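Local structure of glutathione S-transferase-like protein (Methylobacillus flagellatus, 4GLT) at residues S31-K36 with V122-V127; A42-D47 with H94-A99; I110-W115 with F174-I179; G155-D160 with Q199-L204. The protein binds glutathione at the junction of its thioredoxin-like and helical domains and is probably a glutathione transferase, its substrates not established. One frame throughout, in Å; residues are numbered along the deposited sequence.

Interaction 1 (S31-K36 with V122-V127). With GSH (glutathione), chain E.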
# COMPACT_ATOMS: atom_id res chain seq x y z
N SER A 31 -11.15 -8.53 7.45
CA SER A 31 -10.14 -7.79 6.68
C SER A 31 -10.42 -7.70 5.18
O SER A 31 -10.34 -8.70 4.48
CB SER A 31 -8.76 -8.40 6.89
OG SER A 31 -7.82 -7.78 6.05
N PRO A 32 -10.71 -6.48 4.67
CA PRO A 32 -11.06 -6.32 3.25
C PRO A 32 -9.85 -6.52 2.33
O PRO A 32 -10.00 -6.85 1.15
CB PRO A 32 -11.57 -4.88 3.17
CG PRO A 32 -10.87 -4.18 4.28
CD PRO A 32 -10.68 -5.19 5.38
N TYR A 33 -8.66 -6.33 2.89
CA TYR A 33 -7.42 -6.59 2.17
C TYR A 33 -7.19 -8.09 2.04
O TYR A 33 -6.69 -8.55 1.03
CB TYR A 33 -6.24 -5.98 2.93
CG TYR A 33 -6.47 -4.55 3.33
CD1 TYR A 33 -6.38 -3.53 2.40
CD2 TYR A 33 -6.79 -4.23 4.65
CE1 TYR A 33 -6.59 -2.22 2.76
CE2 TYR A 33 -7.00 -2.92 5.02
CZ TYR A 33 -6.90 -1.92 4.07
OH TYR A 33 -7.12 -0.61 4.42
N ALA A 34 -7.55 -8.82 3.09
CA ALA A 34 -7.48 -10.27 3.06
C ALA A 34 -8.48 -10.79 2.04
O ALA A 34 -8.18 -11.69 1.27
CB ALA A 34 -7.76 -10.85 4.44
N ARG A 35 -9.67 -10.20 2.04
CA ARG A 35 -10.73 -10.62 1.16
C ARG A 35 -10.33 -10.46 -0.31
O ARG A 35 -10.63 -11.31 -1.14
CB ARG A 35 -12.02 -9.85 1.45
CG ARG A 35 -13.22 -10.38 0.69
CD ARG A 35 -14.47 -9.53 0.90
NE ARG A 35 -15.64 -10.17 0.29
CZ ARG A 35 -16.86 -9.66 0.28
NH1 ARG A 35 -17.10 -8.48 0.84
NH2 ARG A 35 -17.85 -10.33 -0.28
N LYS A 36 -9.67 -9.34 -0.62
CA LYS A 36 -9.19 -9.10 -1.98
C LYS A 36 -8.26 -10.25 -2.38
O LYS A 36 -8.35 -10.77 -3.50
CB LYS A 36 -8.47 -7.73 -2.05
CG LYS A 36 -7.91 -7.36 -3.43
CD LYS A 36 -7.08 -6.07 -3.40
CE LYS A 36 -6.12 -6.07 -2.21
NZ LYS A 36 -5.01 -5.09 -2.34
N VAL A 122 -9.50 4.30 -0.16
CA VAL A 122 -10.80 4.48 0.45
C VAL A 122 -10.95 3.55 1.65
O VAL A 122 -11.45 3.94 2.71
CB VAL A 122 -11.92 4.21 -0.57
CG1 VAL A 122 -13.28 4.19 0.12
CG2 VAL A 122 -11.89 5.26 -1.65
N THR A 123 -10.48 2.32 1.49
CA THR A 123 -10.58 1.34 2.56
C THR A 123 -9.72 1.84 3.73
O THR A 123 -10.14 1.77 4.88
CB THR A 123 -10.13 -0.07 2.09
OG1 THR A 123 -10.78 -0.39 0.84
CG2 THR A 123 -10.49 -1.11 3.09
N ASP A 124 -8.54 2.37 3.43
CA ASP A 124 -7.66 2.85 4.50
C ASP A 124 -8.38 3.95 5.24
O ASP A 124 -8.21 4.10 6.44
CB ASP A 124 -6.32 3.43 3.99
CG ASP A 124 -5.59 2.50 3.04
OD1 ASP A 124 -5.40 1.31 3.37
OD2 ASP A 124 -5.18 2.96 1.95
N ALA A 125 -9.16 4.75 4.51
CA ALA A 125 -9.81 5.91 5.11
C ALA A 125 -10.91 5.43 6.06
O ALA A 125 -11.03 5.92 7.19
CB ALA A 125 -10.36 6.83 4.04
N ALA A 126 -11.67 4.44 5.61
CA ALA A 126 -12.71 3.80 6.42
C ALA A 126 -12.16 3.11 7.66
O ALA A 126 -12.73 3.22 8.74
CB ALA A 126 -13.50 2.81 5.57
N VAL A 127 -11.08 2.37 7.50
CA VAL A 127 -10.46 1.70 8.63
C VAL A 127 -10.06 2.76 9.65
O VAL A 127 -10.21 2.56 10.86
CB VAL A 127 -9.23 0.89 8.20
CG1 VAL A 127 -8.35 0.55 9.40
CG2 VAL A 127 -9.66 -0.38 7.48
N1 GSH E . -1.61 -2.67 3.40
CA1 GSH E . -2.02 -3.97 3.98
C1 GSH E . -2.61 -4.72 2.82
O11 GSH E . -2.63 -5.96 2.83
O12 GSH E . -3.03 -4.05 1.85
CB1 GSH E . -3.02 -3.74 5.13
CG1 GSH E . -3.44 -5.04 5.83
CD1 GSH E . -4.44 -4.76 6.95
OE1 GSH E . -4.70 -3.61 7.28
N2 GSH E . -5.01 -5.82 7.53
CA2 GSH E . -5.89 -5.82 8.70
C2 GSH E . -7.26 -5.24 8.44
O2 GSH E . -7.82 -5.42 7.37
CB2 GSH E . -5.21 -5.12 9.88
SG2 GSH E . -3.81 -6.08 10.48
N3 GSH E . -7.83 -4.56 9.43
CA3 GSH E . -9.11 -3.88 9.28
C3 GSH E . -10.29 -4.75 9.66
O31 GSH E . -11.36 -4.18 9.99
O32 GSH E . -10.17 -5.99 9.63
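The phenol of Tyr-33 reaches across from the start of helix 32-44 and meets Asp-124 on helix 106-133, OH lying 2.8 Å from OD1 in a weak hydrogen bond. The two side chains cross at about a right angle, yet the ring and carboxylate planes are only 16° apart. With CG beside the backbone N (chi1 -49°), the Tyr-33 ring leans off its own helix, so that its hydroxyl end comes nearest the other one. There OH also rests against Thr-123 and, at 4.0 Å, against CG2 of Val-127. Thr-123 and Pro-32 slide past each other in opposite directions, and the methyl CG2 of Thr-123 presses on CG of Pro-32 at a tight 3.3 Å; OG1 of Thr-123 is bonded back to Ala-119 O of its own helix. Glutathione lies against the same ring: its CB1 sits over the face opposite Pro-32 CG, offset toward the rim. Ser-31 OG donates to the ligand's O2 at 2.7 Å and, as N-cap, accepts from Ala-34 N at 3.1 Å, tying the ligand to the helix start. The axes of 32-36 and 122-127 run roughly antiparallel (149°) and stay 11.9 Å apart, a gap bridged by side chains at the interdomain cleft characteristic of glutathione transferases. Helix 176-191 closes one flank, Tyr-187 touching both Pro-32 and Val-127, while helix 142-162 packs on Ala-125 and Ser-85 of helix 85-93 meets Tyr-33.

Interaction 2 (A42-D47 with H94-A99)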
# COMPACT_ATOMS: atom_id res chain seq x y z
N ALA A 42 -9.40 -17.50 -5.65
CA ALA A 42 -10.50 -18.26 -6.24
C ALA A 42 -10.56 -18.02 -7.74
O ALA A 42 -10.73 -18.96 -8.51
CB ALA A 42 -11.81 -17.89 -5.58
N GLU A 43 -10.43 -16.78 -8.16
CA GLU A 43 -10.49 -16.47 -9.57
C GLU A 43 -9.36 -17.13 -10.33
O GLU A 43 -9.55 -17.59 -11.43
CB GLU A 43 -10.49 -14.96 -9.79
CG GLU A 43 -11.69 -14.28 -9.18
CD GLU A 43 -12.98 -14.59 -9.90
OE1 GLU A 43 -12.94 -14.78 -11.13
OE2 GLU A 43 -14.04 -14.64 -9.25
N LYS A 44 -8.18 -17.19 -9.75
CA LYS A 44 -7.09 -17.86 -10.42
C LYS A 44 -7.28 -19.37 -10.37
O LYS A 44 -6.60 -20.10 -11.06
CB LYS A 44 -5.74 -17.45 -9.84
CG LYS A 44 -5.31 -16.06 -10.21
CD LYS A 44 -5.60 -15.75 -11.66
CE LYS A 44 -4.58 -16.36 -12.60
NZ LYS A 44 -3.83 -15.34 -13.35
N ARG A 45 -8.19 -19.82 -9.52
CA ARG A 45 -8.36 -21.25 -9.33
C ARG A 45 -7.13 -21.84 -8.72
O ARG A 45 -6.64 -22.87 -9.16
CB ARG A 45 -8.58 -21.94 -10.67
CG ARG A 45 -9.50 -21.21 -11.63
CD ARG A 45 -10.94 -21.59 -11.40
NE ARG A 45 -11.72 -21.42 -12.62
CZ ARG A 45 -12.31 -20.29 -12.98
NH1 ARG A 45 -12.21 -19.22 -12.21
NH2 ARG A 45 -12.99 -20.23 -14.11
N ILE A 46 -6.60 -21.17 -7.72
CA ILE A 46 -5.45 -21.67 -7.00
C ILE A 46 -5.88 -22.24 -5.66
O ILE A 46 -6.60 -21.60 -4.92
CB ILE A 46 -4.43 -20.55 -6.78
CG1 ILE A 46 -3.89 -20.08 -8.13
CG2 ILE A 46 -3.31 -21.02 -5.89
CD1 ILE A 46 -3.10 -18.80 -8.09
N ASP A 47 -5.45 -23.46 -5.38
CA ASP A 47 -5.76 -24.09 -4.11
C ASP A 47 -4.84 -23.49 -3.08
O ASP A 47 -3.63 -23.50 -3.24
CB ASP A 47 -5.51 -25.59 -4.22
CG ASP A 47 -5.74 -26.32 -2.91
OD1 ASP A 47 -5.79 -25.69 -1.85
OD2 ASP A 47 -5.85 -27.55 -2.95
N HIS A 94 0.15 -14.55 -11.43
CA HIS A 94 1.17 -15.11 -12.31
C HIS A 94 1.29 -16.63 -12.14
O HIS A 94 2.04 -17.28 -12.85
CB HIS A 94 2.52 -14.45 -12.02
CG HIS A 94 3.61 -14.88 -12.95
ND1 HIS A 94 4.44 -15.95 -12.69
CD2 HIS A 94 4.02 -14.37 -14.14
CE1 HIS A 94 5.31 -16.09 -13.67
NE2 HIS A 94 5.07 -15.14 -14.57
N ARG A 95 0.64 -17.16 -11.12
CA ARG A 95 0.63 -18.60 -10.88
C ARG A 95 -0.09 -19.45 -11.93
O ARG A 95 0.33 -20.55 -12.24
CB ARG A 95 0.08 -18.91 -9.49
CG ARG A 95 1.13 -19.29 -8.47
CD ARG A 95 2.24 -18.27 -8.39
NE ARG A 95 3.34 -18.56 -9.29
CZ ARG A 95 4.26 -17.67 -9.66
NH1 ARG A 95 4.22 -16.43 -9.20
NH2 ARG A 95 5.23 -18.03 -10.48
N THR A 96 -1.21 -18.95 -12.44
CA THR A 96 -2.01 -19.70 -13.39
C THR A 96 -2.48 -18.81 -14.53
O THR A 96 -2.56 -17.60 -14.41
CB THR A 96 -3.24 -20.32 -12.74
OG1 THR A 96 -4.38 -19.49 -12.98
CG2 THR A 96 -3.03 -20.48 -11.26
N PRO A 97 -2.83 -19.44 -15.63
CA PRO A 97 -3.20 -18.74 -16.85
C PRO A 97 -4.69 -18.60 -16.97
O PRO A 97 -5.18 -18.31 -18.05
CB PRO A 97 -2.67 -19.67 -17.94
CG PRO A 97 -2.65 -21.00 -17.30
CD PRO A 97 -2.24 -20.75 -15.91
N VAL A 98 -5.40 -18.83 -15.89
CA VAL A 98 -6.84 -18.84 -15.95
C VAL A 98 -7.39 -17.51 -16.43
O VAL A 98 -8.26 -17.47 -17.30
CB VAL A 98 -7.42 -19.02 -14.57
CG1 VAL A 98 -7.18 -17.77 -13.78
CG2 VAL A 98 -8.89 -19.30 -14.66
N ALA A 99 -6.87 -16.43 -15.88
CA ALA A 99 -7.32 -15.12 -16.28
C ALA A 99 -6.22 -14.14 -15.99
O ALA A 99 -5.31 -14.44 -15.23
CB ALA A 99 -8.56 -14.75 -15.52
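A Schellman motif ends helix 32-44, with Arg-45 taking positive phi, and the loop 94-99 that follows helix 85-93 fits against this C-terminus through an ST turn of its own. In that turn Thr-96 OG1 accepts from Val-98 N at 3.2 Å and donates to Lys-44 O at 3.0 Å, in the carbonyl plane and on a lone pair. One hydroxyl thus holds its own loop in shape and takes up a carbonyl at the helix end. The Lys-44 side chain bends at chi2, chi3 and chi4 and curls back over the loop, running past Thr-96 in the opposite direction. Its NZ donates to Ala-99 O at 2.6 Å, almost in line with the carbonyl bond, and to Thr-96 O at 2.8 Å, tilted 28° from the carbonyl plane; Asp-93 adds a salt bridge. Apolar contacts flank this polar centre. CG1 of Ile-46 packs closely on the methyl CG2 of Thr-96, its CD1 meets Arg-95 CB at 3.5 Å, and Val-98 CG2 stands over the centre of one face of the Arg-45 guanidinium. Arg-95 leads its polar end away, to Tyr-91 O and to His-106 of the second subunit. The two loop carbonyls and the Thr-96 hydroxyl join the loop to the helix end without regular backbone pairing, while Asp-93, from the end of helix 85-93, adds a charge expected to stabilise the ammonium group.

Interaction 3 (I110-W115 with F174-I179)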
# COMPACT_ATOMS: atom_id res chain seq x y z
N ILE A 110 -1.33 -0.21 -15.52
CA ILE A 110 -1.26 0.95 -14.66
C ILE A 110 -2.68 1.42 -14.34
O ILE A 110 -2.99 1.80 -13.21
CB ILE A 110 -0.46 2.09 -15.32
CG1 ILE A 110 0.99 1.65 -15.53
CG2 ILE A 110 -0.52 3.35 -14.46
CD1 ILE A 110 1.78 1.48 -14.25
N ALA A 111 -3.55 1.37 -15.35
CA ALA A 111 -4.95 1.66 -15.14
C ALA A 111 -5.52 0.77 -14.04
O ALA A 111 -6.27 1.23 -13.19
CB ALA A 111 -5.73 1.51 -16.44
N VAL A 112 -5.15 -0.51 -14.06
CA VAL A 112 -5.66 -1.46 -13.07
C VAL A 112 -5.13 -1.16 -11.68
O VAL A 112 -5.87 -1.16 -10.71
CB VAL A 112 -5.33 -2.92 -13.42
CG1 VAL A 112 -5.43 -3.82 -12.20
CG2 VAL A 112 -6.26 -3.42 -14.51
N ARG A 113 -3.83 -0.90 -11.59
CA ARG A 113 -3.25 -0.65 -10.28
C ARG A 113 -3.68 0.71 -9.69
O ARG A 113 -3.70 0.89 -8.48
CB ARG A 113 -1.72 -0.79 -10.35
CG ARG A 113 -1.29 -1.97 -11.21
CD ARG A 113 -0.68 -3.11 -10.42
NE ARG A 113 -1.28 -3.32 -9.10
CZ ARG A 113 -0.82 -4.22 -8.22
NH1 ARG A 113 0.23 -4.97 -8.51
NH2 ARG A 113 -1.41 -4.36 -7.04
N ARG A 114 -4.05 1.65 -10.56
CA ARG A 114 -4.54 2.96 -10.10
C ARG A 114 -5.92 2.83 -9.44
O ARG A 114 -6.12 3.26 -8.28
CB ARG A 114 -4.56 3.96 -11.25
CG ARG A 114 -4.57 5.42 -10.82
CD ARG A 114 -5.83 6.12 -11.27
NE ARG A 114 -6.93 5.95 -10.33
CZ ARG A 114 -8.16 5.59 -10.67
NH1 ARG A 114 -8.46 5.34 -11.93
NH2 ARG A 114 -9.09 5.48 -9.73
N TRP A 115 -6.85 2.21 -10.17
CA TRP A 115 -8.14 1.84 -9.58
C TRP A 115 -7.94 1.21 -8.20
O TRP A 115 -8.53 1.65 -7.21
CB TRP A 115 -8.88 0.84 -10.45
CG TRP A 115 -9.77 1.44 -11.50
CD1 TRP A 115 -9.45 1.63 -12.81
CD2 TRP A 115 -11.12 1.89 -11.35
NE1 TRP A 115 -10.52 2.19 -13.48
CE2 TRP A 115 -11.56 2.34 -12.61
CE3 TRP A 115 -12.01 1.94 -10.27
CZ2 TRP A 115 -12.85 2.85 -12.82
CZ3 TRP A 115 -13.28 2.45 -10.48
CH2 TRP A 115 -13.69 2.90 -11.74
N PHE A 174 -12.92 -8.18 -16.43
CA PHE A 174 -12.83 -8.37 -15.01
C PHE A 174 -11.37 -8.38 -14.59
O PHE A 174 -10.58 -9.20 -15.06
CB PHE A 174 -13.52 -9.69 -14.66
CG PHE A 174 -13.53 -9.97 -13.19
CD1 PHE A 174 -14.46 -9.37 -12.37
CD2 PHE A 174 -12.61 -10.84 -12.64
CE1 PHE A 174 -14.45 -9.62 -11.01
CE2 PHE A 174 -12.61 -11.11 -11.28
CZ PHE A 174 -13.53 -10.49 -10.47
N SER A 175 -10.99 -7.46 -13.72
CA SER A 175 -9.62 -7.42 -13.27
C SER A 175 -9.53 -7.21 -11.76
O SER A 175 -10.55 -7.09 -11.07
CB SER A 175 -8.87 -6.30 -13.99
OG SER A 175 -9.48 -5.05 -13.74
N LEU A 176 -8.30 -7.19 -11.28
CA LEU A 176 -8.01 -6.81 -9.92
C LEU A 176 -8.81 -5.56 -9.54
O LEU A 176 -9.28 -5.44 -8.41
CB LEU A 176 -6.50 -6.56 -9.79
CG LEU A 176 -5.95 -6.20 -8.42
CD1 LEU A 176 -6.30 -7.27 -7.40
CD2 LEU A 176 -4.43 -5.99 -8.51
N ALA A 177 -8.97 -4.63 -10.48
CA ALA A 177 -9.71 -3.41 -10.20
C ALA A 177 -11.07 -3.74 -9.57
O ALA A 177 -11.36 -3.38 -8.43
CB ALA A 177 -9.89 -2.59 -11.47
N ASP A 178 -11.90 -4.43 -10.34
CA ASP A 178 -13.22 -4.83 -9.88
C ASP A 178 -13.20 -5.53 -8.53
O ASP A 178 -13.98 -5.20 -7.63
CB ASP A 178 -13.83 -5.70 -10.96
CG ASP A 178 -13.78 -5.01 -12.30
OD1 ASP A 178 -14.55 -4.05 -12.49
OD2 ASP A 178 -12.92 -5.38 -13.13
N ILE A 179 -12.29 -6.48 -8.36
CA ILE A 179 -12.20 -7.16 -7.09
C ILE A 179 -11.99 -6.16 -5.97
O ILE A 179 -12.62 -6.24 -4.92
CB ILE A 179 -11.06 -8.19 -7.09
CG1 ILE A 179 -11.33 -9.28 -8.12
CG2 ILE A 179 -10.89 -8.78 -5.70
CD1 ILE A 179 -10.31 -10.40 -8.12
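At Val-112 a chi1 of 160° puts CG1 anti to the backbone N and splits the two methyls: CG1 lies 3.8 Å from CB of Leu-176, while CG2 meets OG of Ser-175 at 3.7 Å. Leu-176 likewise carries CG anti to its backbone N (chi1 -178°), and its CD2 extends over one face of the Arg-113 guanidinium, 3.7 Å from NH2. The Arg-113 chain starts out away from helix 176-191 and bends at chi2 and chi3 to bring that face round; Glu-116 forms a salt bridge with its NH2. Further along, CB of Trp-115 touches CB of Ala-177 at 3.7 Å, the indole itself turning off toward Met-159 of helix 142-162. No hydrogen bond crosses the contact, which is buried and mostly apolar packing, with CA atoms of Val-112 and Ala-177 only 5.3 Å apart. The small methyl of Ala-177 is consistent with this closeness. At the start of helix 176-191, Ser-175 and Asp-178 form a capping box: Ser-175 N donates to the anti lone pair of Asp-178 OD2 at 2.9 Å, and Ser-175 OG accepts weakly from Ala-177 N. Such an N-capping box with a buried aspartate, opening a helix of the all-helical C-terminal domain, is characteristic of the glutathione transferase fold.

Interaction 4 (G155-D160 with Q199-L204)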
# COMPACT_ATOMS: atom_id res chain seq x y z
N GLY A 155 -13.73 9.56 -3.02
CA GLY A 155 -13.34 8.36 -3.75
C GLY A 155 -14.52 7.67 -4.40
O GLY A 155 -14.48 7.32 -5.59
N LEU A 156 -15.59 7.48 -3.63
CA LEU A 156 -16.82 6.87 -4.13
C LEU A 156 -17.43 7.65 -5.28
O LEU A 156 -17.90 7.05 -6.25
CB LEU A 156 -17.85 6.73 -3.02
CG LEU A 156 -17.49 5.72 -1.93
CD1 LEU A 156 -18.47 5.82 -0.77
CD2 LEU A 156 -17.45 4.31 -2.50
N ARG A 157 -17.42 8.97 -5.18
CA ARG A 157 -17.99 9.79 -6.25
C ARG A 157 -17.17 9.63 -7.51
O ARG A 157 -17.71 9.53 -8.60
CB ARG A 157 -18.05 11.27 -5.84
CG ARG A 157 -19.16 11.58 -4.85
CD ARG A 157 -19.51 13.05 -4.83
NE ARG A 157 -20.83 13.27 -4.25
CZ ARG A 157 -21.37 14.46 -4.03
NH1 ARG A 157 -20.70 15.56 -4.33
NH2 ARG A 157 -22.59 14.56 -3.50
N ARG A 158 -15.85 9.59 -7.34
CA ARG A 158 -14.96 9.44 -8.48
C ARG A 158 -15.16 8.09 -9.15
O ARG A 158 -15.33 8.00 -10.36
CB ARG A 158 -13.50 9.61 -8.05
CG ARG A 158 -12.49 9.35 -9.16
CD ARG A 158 -12.60 10.42 -10.24
NE ARG A 158 -11.75 10.14 -11.40
CZ ARG A 158 -11.33 11.07 -12.26
NH1 ARG A 158 -11.68 12.33 -12.09
NH2 ARG A 158 -10.57 10.74 -13.29
N MET A 159 -15.12 7.02 -8.36
CA MET A 159 -15.34 5.70 -8.93
C MET A 159 -16.67 5.69 -9.68
O MET A 159 -16.75 5.27 -10.83
CB MET A 159 -15.28 4.63 -7.85
CG MET A 159 -13.86 4.30 -7.42
SD MET A 159 -13.73 3.27 -5.95
CE MET A 159 -11.96 3.11 -5.80
N ASP A 160 -17.70 6.21 -9.02
CA ASP A 160 -19.03 6.19 -9.60
C ASP A 160 -19.11 6.92 -10.93
O ASP A 160 -19.84 6.49 -11.82
CB ASP A 160 -20.07 6.75 -8.63
CG ASP A 160 -21.49 6.61 -9.16
OD1 ASP A 160 -22.14 7.65 -9.40
OD2 ASP A 160 -21.95 5.47 -9.37
N GLN A 199 -27.87 3.65 -3.42
CA GLN A 199 -28.80 4.61 -3.99
C GLN A 199 -28.10 5.85 -4.54
O GLN A 199 -28.50 6.40 -5.57
CB GLN A 199 -29.83 5.02 -2.94
CG GLN A 199 -30.97 5.85 -3.50
CD GLN A 199 -31.85 6.40 -2.41
OE1 GLN A 199 -32.95 6.90 -2.67
NE2 GLN A 199 -31.38 6.32 -1.17
N GLN A 200 -27.06 6.30 -3.83
CA GLN A 200 -26.35 7.52 -4.20
C GLN A 200 -25.40 7.30 -5.37
O GLN A 200 -25.13 8.21 -6.15
CB GLN A 200 -25.56 8.06 -3.00
CG GLN A 200 -26.21 7.81 -1.64
CD GLN A 200 -25.70 8.77 -0.58
OE1 GLN A 200 -24.99 9.73 -0.89
NE2 GLN A 200 -26.05 8.52 0.67
N TYR A 201 -24.88 6.08 -5.49
CA TYR A 201 -23.93 5.76 -6.55
C TYR A 201 -24.46 4.57 -7.34
O TYR A 201 -24.11 3.42 -7.05
CB TYR A 201 -22.56 5.45 -5.95
CG TYR A 201 -22.07 6.45 -4.92
CD1 TYR A 201 -21.52 7.67 -5.31
CD2 TYR A 201 -22.16 6.18 -3.56
CE1 TYR A 201 -21.07 8.59 -4.37
CE2 TYR A 201 -21.72 7.09 -2.61
CZ TYR A 201 -21.18 8.29 -3.02
OH TYR A 201 -20.73 9.20 -2.08
N PRO A 202 -25.30 4.85 -8.34
CA PRO A 202 -25.99 3.80 -9.09
C PRO A 202 -25.05 2.91 -9.89
O PRO A 202 -25.27 1.70 -9.96
CB PRO A 202 -26.94 4.58 -10.02
CG PRO A 202 -26.38 5.96 -10.08
CD PRO A 202 -25.72 6.20 -8.75
N ASN A 203 -24.02 3.49 -10.50
CA ASN A 203 -23.04 2.69 -11.23
C ASN A 203 -22.31 1.71 -10.29
O ASN A 203 -22.07 0.57 -10.64
CB ASN A 203 -22.02 3.58 -11.94
CG ASN A 203 -22.67 4.55 -12.91
OD1 ASN A 203 -23.35 4.14 -13.86
ND2 ASN A 203 -22.46 5.84 -12.68
N LEU A 204 -21.96 2.18 -9.10
CA LEU A 204 -21.25 1.34 -8.14
C LEU A 204 -22.13 0.20 -7.64
O LEU A 204 -21.69 -0.94 -7.57
CB LEU A 204 -20.72 2.17 -6.97
CG LEU A 204 -19.44 2.99 -7.15
CD1 LEU A 204 -18.93 3.51 -5.80
CD2 LEU A 204 -18.35 2.16 -7.82
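Tyr-201 and Leu-204, at the start of helix 202-212, dock on Leu-156 of helix 142-162 within the all-helical C-terminal domain of the glutathione transferase fold; Tyr-201 occupies the N-cap position. The aromatic contact is a CH-pi interaction: CB of Leu-156 stands over one face of the Tyr-201 ring, 3.9 Å from its centroid and 21° off the normal. The opposite face is met by CB of the preceding Gln-200, so the ring is sandwiched between aliphatic carbons. Arg-157 arrives at the ring edge, its CG near the plane and 3.6 Å from CE1, with the guanidinium plane turned 70° from the ring. Purely aliphatic contacts involve Leu-204. Its CD1 meets CD2 of Leu-156 at 3.7 Å, the two side chains crossing at about a right angle, and CD2 of Leu-204 touches CB of Met-159. Leu-156 and Met-159 also pack on Met-184 of helix 176-191, which joins this contact to the domain interior. The polar group centres on Asp-160, whose CG is anti to its backbone N (chi1 -175°), a setting that swings the carboxylate toward the first turn of helix 202-212. Its OD2 accepts from Leu-204 N at 3.3 Å, met nearly end-on, and more weakly from Asn-203 ND2. That same ND2 also makes a weak, bent bond of 2.8 Å to the backbone O of Asp-160.

Interaction 1 contributes four residues to the glutathione pocket; interactions 2 to 4 contribute none. Interaction 2 shares helix 32-44 with interaction 1, at the far end, their centres 22 Å apart and the nearest atoms about 7 Å. Interaction 3 shares helix 106-133 with interaction 1 and touches it where Lys-36 packs on Leu-176 and Ile-179; the side chain of Arg-113 is about 9 Å from a bound glutathione. Glu-43 against Phe-174 joins interactions 2 and 3. Interaction 4 meets interaction 3 through Trp-115 CZ3 and Met-159 CG, 3.6 Å apart, and interaction 1 through Val-122 and Gly-155. Interactions 2 and 4 remain separate, centres 29 Å apart.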